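Pyoverdine biosynthesis protein PvcB (Pseudomonas aeruginosa, PDB 4YLM) catalyses the iron- and 2-oxoglutarate-dependent oxidation of tyrosine isonitrile, a step in the biosynthesis of the isonitrile natural product paerucumarin. Local coordinates at the interface of chains A and B. Numbering follows the deposited sequence. Chains: chain A/B, Pyoverdine biosynthesis protein PvcB.

Contact 1: the interface of chains A and B. Residues chain A 39, 41-43, 75; chain B 53-54, 56, 190, 192.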
# COMPACT_ATOMS: atom_id res chain seq x y z
N HIS A 39 -11.08 15.88 -3.14
CA HIS A 39 -12.10 15.23 -2.32
C HIS A 39 -11.42 14.06 -1.60
O HIS A 39 -10.46 13.51 -2.12
CB HIS A 39 -13.19 14.73 -3.28
CG HIS A 39 -14.40 14.15 -2.61
ND1 HIS A 39 -14.40 12.90 -2.03
CD2 HIS A 39 -15.66 14.62 -2.50
CE1 HIS A 39 -15.61 12.64 -1.56
NE2 HIS A 39 -16.40 13.67 -1.84
N GLY A 41 -12.11 11.08 -1.34
CA GLY A 41 -12.19 9.82 -2.07
C GLY A 41 -11.12 9.64 -3.13
O GLY A 41 -10.88 8.53 -3.61
N GLU A 42 -10.47 10.73 -3.50
CA GLU A 42 -9.37 10.67 -4.46
C GLU A 42 -8.14 9.92 -3.92
O GLU A 42 -7.35 9.39 -4.70
CB GLU A 42 -9.01 12.08 -4.95
CG GLU A 42 -10.19 12.75 -5.67
CD GLU A 42 -9.92 14.18 -6.12
OE1 GLU A 42 -8.95 14.43 -6.86
OE2 GLU A 42 -10.71 15.07 -5.76
N LEU A 43 -8.00 9.84 -2.60
CA LEU A 43 -6.89 9.08 -2.01
C LEU A 43 -7.27 7.60 -1.92
O LEU A 43 -8.44 7.27 -1.76
CB LEU A 43 -6.56 9.63 -0.61
CG LEU A 43 -6.20 11.12 -0.56
CD1 LEU A 43 -5.94 11.57 0.87
CD2 LEU A 43 -4.98 11.38 -1.44
N TYR A 75 -18.92 5.30 0.29
CA TYR A 75 -17.47 5.42 0.42
C TYR A 75 -16.93 4.39 1.39
O TYR A 75 -15.92 3.74 1.12
CB TYR A 75 -17.05 6.81 0.87
CG TYR A 75 -15.58 6.88 1.23
CD1 TYR A 75 -14.61 7.09 0.26
CD2 TYR A 75 -15.16 6.70 2.55
CE1 TYR A 75 -13.27 7.14 0.59
CE2 TYR A 75 -13.83 6.74 2.88
CZ TYR A 75 -12.88 6.96 1.90
OH TYR A 75 -11.54 7.00 2.22
N ARG B 53 -4.87 5.49 -8.71
CA ARG B 53 -6.15 5.98 -8.23
C ARG B 53 -6.13 7.46 -7.79
O ARG B 53 -7.14 8.14 -7.87
CB ARG B 53 -6.69 5.09 -7.12
CG ARG B 53 -7.28 3.81 -7.67
CD ARG B 53 -7.49 2.76 -6.59
NE ARG B 53 -8.22 1.61 -7.12
CZ ARG B 53 -8.04 0.37 -6.69
NH1 ARG B 53 -7.16 0.12 -5.73
NH2 ARG B 53 -8.74 -0.62 -7.24
N SER B 54 -4.97 7.94 -7.32
CA SER B 54 -4.91 9.32 -6.81
C SER B 54 -4.30 10.29 -7.83
O SER B 54 -4.67 11.47 -7.87
CB SER B 54 -4.10 9.37 -5.52
OG SER B 54 -2.78 8.89 -5.78
N HIS B 56 -4.23 9.37 -11.16
CA HIS B 56 -5.06 9.09 -12.36
C HIS B 56 -4.34 8.62 -13.61
O HIS B 56 -4.92 7.90 -14.43
CB HIS B 56 -6.01 10.26 -12.67
CG HIS B 56 -6.79 10.72 -11.47
ND1 HIS B 56 -7.55 9.87 -10.71
CD2 HIS B 56 -6.89 11.94 -10.89
CE1 HIS B 56 -8.10 10.54 -9.71
NE2 HIS B 56 -7.72 11.80 -9.80
N ARG B 190 -15.64 5.57 -5.31
CA ARG B 190 -14.97 6.44 -4.35
C ARG B 190 -15.67 7.79 -4.16
O ARG B 190 -15.17 8.65 -3.44
CB ARG B 190 -13.51 6.63 -4.76
CG ARG B 190 -12.69 5.33 -4.67
CD ARG B 190 -11.23 5.62 -4.95
NE ARG B 190 -10.95 5.82 -6.38
CZ ARG B 190 -10.05 6.68 -6.84
NH1 ARG B 190 -9.38 7.45 -6.00
NH2 ARG B 190 -9.81 6.76 -8.15
N PHE B 192 -16.20 10.76 -5.31
CA PHE B 192 -15.89 12.15 -5.66
C PHE B 192 -16.47 12.55 -7.01
O PHE B 192 -16.70 11.69 -7.86
CB PHE B 192 -14.38 12.43 -5.59
CG PHE B 192 -13.56 11.55 -6.51
CD1 PHE B 192 -13.28 11.95 -7.80
CD2 PHE B 192 -13.03 10.35 -6.05
CE1 PHE B 192 -12.50 11.15 -8.65
CE2 PHE B 192 -12.26 9.54 -6.88
CZ PHE B 192 -11.99 9.95 -8.18
O HOH W 1 -8.31 14.63 -9.53

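Contact 2: the interface of chains A and B. Residues chain A 39, 66, 71, 74-75; chain B 186, 190-191.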
# COMPACT_ATOMS: atom_id res chain seq x y z
N HIS A 39 -11.08 15.88 -3.14
CA HIS A 39 -12.10 15.23 -2.32
C HIS A 39 -11.42 14.06 -1.60
O HIS A 39 -10.46 13.51 -2.12
CB HIS A 39 -13.19 14.73 -3.28
CG HIS A 39 -14.40 14.15 -2.61
ND1 HIS A 39 -14.40 12.90 -2.03
CD2 HIS A 39 -15.66 14.62 -2.50
CE1 HIS A 39 -15.61 12.64 -1.56
NE2 HIS A 39 -16.40 13.67 -1.84
N PHE A 66 -18.27 14.53 2.01
CA PHE A 66 -19.48 13.86 1.56
C PHE A 66 -20.74 14.72 1.67
O PHE A 66 -20.99 15.35 2.69
CB PHE A 66 -19.61 12.53 2.30
CG PHE A 66 -18.37 11.69 2.23
CD1 PHE A 66 -18.14 10.85 1.14
CD2 PHE A 66 -17.40 11.78 3.22
CE1 PHE A 66 -16.98 10.09 1.06
CE2 PHE A 66 -16.23 11.03 3.15
CZ PHE A 66 -16.02 10.18 2.06
N SER A 71 -23.74 9.08 0.74
CA SER A 71 -22.44 9.17 0.07
C SER A 71 -21.34 8.65 0.98
O SER A 71 -20.50 7.84 0.57
CB SER A 71 -22.16 10.62 -0.34
OG SER A 71 -20.92 10.71 -1.03
N ARG A 74 -21.56 4.76 1.06
CA ARG A 74 -21.00 4.10 -0.12
C ARG A 74 -19.47 4.15 -0.09
O ARG A 74 -18.79 3.15 -0.40
CB ARG A 74 -21.54 4.72 -1.42
CG ARG A 74 -23.04 4.48 -1.66
CD ARG A 74 -23.48 4.95 -3.04
NE ARG A 74 -23.30 6.39 -3.22
CZ ARG A 74 -24.23 7.30 -2.95
NH1 ARG A 74 -25.41 6.92 -2.48
NH2 ARG A 74 -23.98 8.59 -3.14
N TYR A 75 -18.92 5.30 0.29
CA TYR A 75 -17.47 5.42 0.42
C TYR A 75 -16.93 4.39 1.39
O TYR A 75 -15.92 3.74 1.12
CB TYR A 75 -17.05 6.81 0.87
CG TYR A 75 -15.58 6.88 1.23
CD1 TYR A 75 -14.61 7.09 0.26
CD2 TYR A 75 -15.16 6.70 2.55
CE1 TYR A 75 -13.27 7.14 0.59
CE2 TYR A 75 -13.83 6.74 2.88
CZ TYR A 75 -12.88 6.96 1.90
OH TYR A 75 -11.54 7.00 2.22
N ARG B 186 -20.84 10.83 -9.95
CA ARG B 186 -19.98 10.54 -8.82
C ARG B 186 -19.10 9.36 -9.20
O ARG B 186 -19.53 8.47 -9.95
CB ARG B 186 -20.81 10.22 -7.57
CG ARG B 186 -21.64 8.96 -7.68
CD ARG B 186 -22.49 8.79 -6.44
NE ARG B 186 -23.23 7.53 -6.42
CZ ARG B 186 -24.56 7.45 -6.31
NH1 ARG B 186 -25.29 8.56 -6.21
NH2 ARG B 186 -25.15 6.27 -6.28
N ARG B 190 -15.64 5.57 -5.31
CA ARG B 190 -14.97 6.44 -4.35
C ARG B 190 -15.67 7.79 -4.16
O ARG B 190 -15.17 8.65 -3.44
CB ARG B 190 -13.51 6.63 -4.76
CG ARG B 190 -12.69 5.33 -4.67
CD ARG B 190 -11.23 5.62 -4.95
NE ARG B 190 -10.95 5.82 -6.38
CZ ARG B 190 -10.05 6.68 -6.84
NH1 ARG B 190 -9.38 7.45 -6.00
NH2 ARG B 190 -9.81 6.76 -8.15
N GLU B 191 -16.81 7.95 -4.82
CA GLU B 191 -17.77 9.03 -4.54
C GLU B 191 -17.46 10.43 -5.05
O GLU B 191 -18.39 11.24 -5.20
CB GLU B 191 -18.10 9.10 -3.04
CG GLU B 191 -18.99 7.97 -2.57
CD GLU B 191 -20.37 8.05 -3.19
OE1 GLU B 191 -21.04 9.10 -3.03
OE2 GLU B 191 -20.78 7.07 -3.85

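Contact 3: the interface of chains A and B. Residues chain A 8-10; chain B 6-9, 14, 47, 51, 55.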
# COMPACT_ATOMS: atom_id res chain seq x y z
N SER A 8 5.30 12.39 0.89
CA SER A 8 4.49 11.29 0.40
C SER A 8 4.67 11.13 -1.09
O SER A 8 5.13 12.06 -1.77
CB SER A 8 3.01 11.59 0.68
OG SER A 8 2.22 10.44 0.45
N ASP A 9 4.34 9.96 -1.61
CA ASP A 9 4.22 9.80 -3.05
C ASP A 9 2.78 10.04 -3.48
O ASP A 9 2.46 9.96 -4.67
CB ASP A 9 4.72 8.42 -3.50
CG ASP A 9 4.31 7.31 -2.53
OD1 ASP A 9 3.40 7.54 -1.71
OD2 ASP A 9 4.91 6.22 -2.60
N GLN A 10 1.91 10.32 -2.52
CA GLN A 10 0.50 10.63 -2.79
C GLN A 10 0.33 12.15 -2.95
O GLN A 10 1.13 12.92 -2.42
CB GLN A 10 -0.38 10.11 -1.65
CG GLN A 10 -0.39 8.56 -1.52
CD GLN A 10 -1.14 7.88 -2.65
OE1 GLN A 10 -2.03 8.46 -3.27
NE2 GLN A 10 -0.79 6.63 -2.92
N TYR B 6 8.13 14.84 -4.85
CA TYR B 6 7.90 13.46 -4.46
C TYR B 6 9.18 12.76 -4.07
O TYR B 6 10.16 12.81 -4.80
CB TYR B 6 7.25 12.69 -5.61
CG TYR B 6 5.93 13.24 -6.00
CD1 TYR B 6 4.86 13.18 -5.13
CD2 TYR B 6 5.74 13.82 -7.25
CE1 TYR B 6 3.63 13.67 -5.48
CE2 TYR B 6 4.51 14.33 -7.61
CZ TYR B 6 3.46 14.25 -6.70
OH TYR B 6 2.22 14.74 -7.03
N LEU B 7 9.16 12.15 -2.89
CA LEU B 7 10.19 11.21 -2.47
C LEU B 7 9.51 9.92 -1.98
O LEU B 7 8.65 9.93 -1.07
CB LEU B 7 11.13 11.81 -1.42
CG LEU B 7 12.45 12.26 -2.05
CD1 LEU B 7 13.47 12.67 -0.99
CD2 LEU B 7 13.02 11.16 -2.92
N SER B 8 9.88 8.83 -2.63
CA SER B 8 9.21 7.55 -2.44
C SER B 8 10.00 6.68 -1.49
O SER B 8 11.19 6.92 -1.28
CB SER B 8 9.10 6.83 -3.79
OG SER B 8 8.23 5.72 -3.69
N ASP B 9 9.35 5.69 -0.91
CA ASP B 9 10.08 4.65 -0.20
C ASP B 9 10.35 3.48 -1.15
O ASP B 9 10.96 2.49 -0.75
CB ASP B 9 9.31 4.19 1.05
CG ASP B 9 7.81 4.10 0.81
OD1 ASP B 9 7.38 4.08 -0.36
OD2 ASP B 9 7.06 4.06 1.81
N LEU B 14 10.41 9.70 -8.73
CA LEU B 14 9.10 10.21 -9.06
C LEU B 14 9.15 11.69 -9.42
O LEU B 14 9.91 12.46 -8.83
CB LEU B 14 8.15 10.03 -7.88
CG LEU B 14 7.89 8.62 -7.35
CD1 LEU B 14 6.79 8.65 -6.31
CD2 LEU B 14 7.52 7.68 -8.46
N TRP B 47 0.92 -1.07 -4.93
CA TRP B 47 1.37 0.30 -4.77
C TRP B 47 1.05 1.14 -6.03
O TRP B 47 0.56 2.26 -5.94
CB TRP B 47 2.86 0.31 -4.48
CG TRP B 47 3.49 1.65 -4.37
CD1 TRP B 47 3.34 2.55 -3.35
CD2 TRP B 47 4.40 2.23 -5.30
NE1 TRP B 47 4.11 3.66 -3.60
CE2 TRP B 47 4.77 3.49 -4.79
CE3 TRP B 47 4.96 1.81 -6.51
CZ2 TRP B 47 5.66 4.34 -5.45
CZ3 TRP B 47 5.86 2.65 -7.17
CH2 TRP B 47 6.19 3.91 -6.63
N LEU B 51 -1.31 4.62 -6.53
CA LEU B 51 -0.89 5.83 -7.23
C LEU B 51 -1.80 6.15 -8.43
O LEU B 51 -2.12 7.31 -8.66
CB LEU B 51 0.56 5.71 -7.71
CG LEU B 51 1.65 5.57 -6.63
CD1 LEU B 51 3.02 5.32 -7.28
CD2 LEU B 51 1.68 6.78 -5.70
N HIS B 55 -3.37 9.80 -8.64
CA HIS B 55 -2.75 10.62 -9.67
C HIS B 55 -3.43 10.44 -11.03
O HIS B 55 -3.20 11.23 -11.95
CB HIS B 55 -1.26 10.28 -9.82
CG HIS B 55 -0.43 10.60 -8.60
ND1 HIS B 55 0.02 11.87 -8.32
CD2 HIS B 55 0.06 9.80 -7.63
CE1 HIS B 55 0.75 11.84 -7.22
NE2 HIS B 55 0.78 10.59 -6.77

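Contact 1: the interface of chains A and B
B:Phe192 packs against two side chains of chain A. Its CB sits over the face of the A:His39 imidazole, 3.8 Å from the ring centroid, and its own ring receives the CG methylene of A:Glu42 over the centre of one face. CG of B:Phe192 lies between its backbone N and carbonyl carbon (chi1 59°), a crowded position that turns the ring toward A:Glu42. The A:Glu42 chain runs extended across this ring at about a right angle. Its carboxylate passes beyond the phenyl group to a water that bridges OE1, at 2.8 Å, to NE2 of B:His56, at 2.9 Å; the other oxygen, OE2, takes the backbone N-H of A:His39. The imidazole is fixed in its turn by A:Gly41 N, which meets ND1 in the ring plane at 3.0 Å. The guanidinium of B:Arg190 presents one face to the B:Phe192 edge atom CE2. Within chain B, its NH1 and NH2 both grip the carbonyl O of B:Arg53 end-on, which positions NH1 for a weak hydrogen bond to A:Gly41 O. In the fold, chain A contributes the 3-10 helix 40-42 and the loop before it, and chain B a loop carrying B:Arg190 and B:Phe192 beside the end of helix 45-55.

Contact 2: the interface of chains A and B
B:Glu191 puts its carboxylate between A:Arg74 and A:Ser71 of helix 69-79, in a salt-bridge contact between two copies of this TfdA-family oxygenase. A:Arg74 grips the acid side-on, one nitrogen to each oxygen. NE of A:Arg74 reaches OE2 of B:Glu191 at 2.7 Å, nearly straight (166° at the hydrogen), with the oxygen in the guanidinium plane although the donor stands above the carboxylate plane. NH2 of A:Arg74 goes to OE1 of B:Glu191 at 3.0 Å, on the syn side. The hydroxyl OG of A:Ser71 reaches OE1 of B:Glu191 as well, at 2.6 Å, from the anti side. This oxygen thus takes two donors, both somewhat tilted out of the carboxylate plane and toward one face of it. A bend at chi2 of B:Glu191 delivers the carboxylate to them.

The bend of the A:Arg74 chain at chi3 (-62°) folds its guanidinium back over A:Ser71, whose CA lies against one face. B:Arg186 stacks on the opposite face: the two guanidinium planes are 16° apart, and CZ of B:Arg186 lies 3.4 Å from CZ of A:Arg74. Such pairing of like groups would be costly alone, and the nearby carboxylate probably offsets it, since NE of B:Arg186 also forms a salt bridge with OE2 of B:Glu191 at 3.6 Å within chain B.

Farther out, the backbone N of A:Tyr75 packs 3.9 Å from CG of B:Glu191. CZ of A:Phe66 lies over one face of the A:Tyr75 ring, and the A:Phe66 edge faces OG of A:Ser71.

Contact 3: the interface of chains A and B
A:Asp9, in the N-terminal segment of one TfdA-family chain, is tightly held by hydrogen bonds from B:Trp47 and B:His55 on helix 45-55 of the other. The indole NE1 of B:Trp47 reaches the carboxylate oxygen OD2 of A:Asp9 at 2.9 Å; the oxygen lies in the plane of the indole, but the donor stands 46° above the carboxylate plane. NE2 of B:His55 meets the backbone O of A:Asp9 at 2.8 Å, almost straight and in the carbonyl plane. Between these grips, CD2 of B:Leu51 comes up against that carbonyl oxygen, and its other methyl, CD1, rests on a face of the indole. CB of A:Asp9 touches CD1 of B:Leu14 at 3.5 Å. CG of A:Asp9 stands between its backbone N and carbonyl carbon (chi1 39°), which carries OD2 to the indole edge. Within chain A, the backbone N of A:Gln10 donates to OG of A:Ser8, bracing the turn around A:Asp9.

Contact is looser toward the N-terminal segment of chain B. B:Tyr6 turns its ring edge to A:Ser8 O, CD1 being 3.6 Å away. OG of B:Ser8 stays 3.5 Å from OD2 of A:Asp9 without hydrogen bonding, and B:Asp9 lies farther off. Opposite them, A:Gln10 reaches over B:Leu51 with NE2, 3.7 Å from CD2.

Contacts 1 and 2 are neighbours, their C-alpha centres about 8 Å apart, and share A:His39, A:Tyr75 and B:Arg190. Contact 3 lies about 15 Å from contact 1 and 23 Å from contact 2, so contact 1 is the middle patch. Helix 45-55 of chain B connects contacts 1 and 3, whereas helix 69-79 of chain A and the B:Arg190 loop connect contacts 1 and 2. Mostly different elements of the two copies meet, although the N-terminal segments of both take part in contact 3, consistent with an interface that is not an exact two-fold. The deposited assembly holds three copies; the structure alone does not show whether this association forms in solution.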